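Local coordinates for protein nucleoside-diphosphate-sugar epimerase (Pseudomonas aeruginosa, PDB 2X4G) that probably acts as an NAD-dependent enzyme of the epimerase/dehydratase family, presumably working on nucleotide-linked sugars, although its own substrate is not established, at residues G212-I217 with T242-M248. Sequence-based numbering, arbitrary orientation.
Sequences GQRNVI and TGHNLEM
Strands 213-217 and 244-247 form an antiparallel pair in the mixed sheet of a Rossmann-type epimerase, and N215 supplies the polar side-chain links between them. A chi1 of -170° swings its amide away from its own N and across to the partner strand. G243 N donates to N215 OD1 at 3.0 Å, in the carbonyl plane on a lone pair, while N215 ND2 gives a hydrogen to N245 OD1 at 2.9 Å, approaching from above that carbonyl's plane. Asparagine suits this buried place because one amide both accepts and donates; N245 OD1 also accepts from L306 N. Backbone bonds pair R214 with L246 and V216 with H244, with H244 N to V216 O at 2.7 Å. G243, having no side chain, lets its backbone lie close to V216 and I217. On the other face, the CG2 methyl of V216 meets L246 CD2 at 4.1 Å, with L251 and L323 packing against both. M248 N, starting helix 248-259, bonds to G212 O at 2.9 Å, and the flexible M248 side chain brings CE within 3.6 Å of R214 CD, at the edge of a guanidinium whose NH1 bonds to Y128 OH. Both strands also pair in parallel with 176-185, a mixed end to the Rossmann-type sheet consistent with extended short-chain dehydrogenases/reductases.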
# COMPACT_ATOMS: atom_id res chain seq x y z
N GLY A 212 3.37 6.71 20.56
CA GLY A 212 1.91 6.70 20.60
C GLY A 212 1.33 6.20 21.91
O GLY A 212 1.96 5.45 22.66
N GLN A 213 0.10 6.63 22.18
CA GLN A 213 -0.58 6.27 23.40
C GLN A 213 -1.58 5.19 23.04
O GLN A 213 -2.20 5.27 22.00
CB GLN A 213 -1.30 7.48 23.98
CG GLN A 213 -0.47 8.74 24.05
CD GLN A 213 -1.12 9.79 24.91
OE1 GLN A 213 -0.54 10.24 25.93
NE2 GLN A 213 -2.35 10.17 24.55
N ARG A 214 -1.76 4.22 23.93
CA ARG A 214 -2.65 3.10 23.65
C ARG A 214 -3.18 2.48 24.92
O ARG A 214 -2.49 2.44 25.91
CB ARG A 214 -1.89 2.04 22.86
CG ARG A 214 -2.79 1.01 22.23
CD ARG A 214 -2.04 0.13 21.26
NE ARG A 214 -1.64 0.86 20.06
CZ ARG A 214 -2.46 1.16 19.05
NH1 ARG A 214 -3.75 0.80 19.09
NH2 ARG A 214 -1.99 1.83 18.01
N ASN A 215 -4.42 1.99 24.87
CA ASN A 215 -4.97 1.16 25.95
C ASN A 215 -5.03 -0.29 25.53
O ASN A 215 -5.64 -0.64 24.50
CB ASN A 215 -6.36 1.61 26.37
CG ASN A 215 -6.84 0.90 27.65
OD1 ASN A 215 -7.54 -0.11 27.58
ND2 ASN A 215 -6.44 1.42 28.81
N VAL A 216 -4.40 -1.13 26.35
CA VAL A 216 -4.31 -2.56 26.14
C VAL A 216 -5.17 -3.27 27.18
O VAL A 216 -5.22 -2.83 28.33
CB VAL A 216 -2.85 -3.00 26.27
CG1 VAL A 216 -2.73 -4.51 26.48
CG2 VAL A 216 -2.10 -2.58 25.05
N ILE A 217 -5.85 -4.34 26.78
CA ILE A 217 -6.72 -5.09 27.69
C ILE A 217 -6.55 -6.59 27.52
O ILE A 217 -6.33 -7.10 26.42
CB ILE A 217 -8.23 -4.74 27.55
CG1 ILE A 217 -9.02 -5.32 28.74
CG2 ILE A 217 -8.78 -5.22 26.22
CD1 ILE A 217 -10.48 -5.40 28.57
N THR A 242 -11.47 -1.32 29.42
CA THR A 242 -10.08 -0.87 29.39
C THR A 242 -9.23 -1.66 30.33
O THR A 242 -9.73 -2.27 31.27
CB THR A 242 -9.97 0.60 29.83
OG1 THR A 242 -10.38 0.72 31.19
CG2 THR A 242 -10.87 1.48 29.00
N GLY A 243 -7.92 -1.62 30.09
CA GLY A 243 -6.94 -2.42 30.83
C GLY A 243 -5.87 -1.50 31.36
O GLY A 243 -6.01 -0.99 32.47
N HIS A 244 -4.82 -1.29 30.57
CA HIS A 244 -3.71 -0.41 30.96
C HIS A 244 -3.47 0.64 29.90
O HIS A 244 -3.40 0.31 28.71
CB HIS A 244 -2.43 -1.20 31.17
CG HIS A 244 -2.56 -2.29 32.19
ND1 HIS A 244 -2.59 -3.63 31.85
CD2 HIS A 244 -2.72 -2.24 33.53
CE1 HIS A 244 -2.74 -4.35 32.94
NE2 HIS A 244 -2.82 -3.53 33.98
N ASN A 245 -3.37 1.91 30.32
CA ASN A 245 -2.91 2.96 29.43
C ASN A 245 -1.39 2.92 29.36
O ASN A 245 -0.72 2.83 30.37
CB ASN A 245 -3.38 4.32 29.91
CG ASN A 245 -4.86 4.47 29.78
OD1 ASN A 245 -5.45 4.15 28.77
ND2 ASN A 245 -5.46 4.97 30.80
N LEU A 246 -0.87 2.96 28.15
CA LEU A 246 0.48 2.51 27.90
C LEU A 246 1.11 3.30 26.78
O LEU A 246 0.51 3.47 25.73
CB LEU A 246 0.37 1.05 27.44
CG LEU A 246 1.29 0.02 28.06
CD1 LEU A 246 1.38 0.22 29.56
CD2 LEU A 246 0.74 -1.33 27.74
N GLU A 247 2.33 3.77 26.98
CA GLU A 247 3.11 4.27 25.86
C GLU A 247 3.55 3.06 25.00
O GLU A 247 3.84 1.98 25.51
CB GLU A 247 4.33 5.06 26.37
CG GLU A 247 4.01 6.41 27.04
CD GLU A 247 3.66 7.50 26.05
OE1 GLU A 247 3.63 7.20 24.84
OE2 GLU A 247 3.40 8.65 26.45
N MET A 248 3.60 3.25 23.68
CA MET A 248 4.09 2.22 22.78
C MET A 248 5.53 1.87 23.04
O MET A 248 5.95 0.75 22.77
CB MET A 248 3.92 2.64 21.32
CG MET A 248 2.56 2.36 20.73
SD MET A 248 2.32 0.59 20.39
CE MET A 248 1.46 0.13 21.88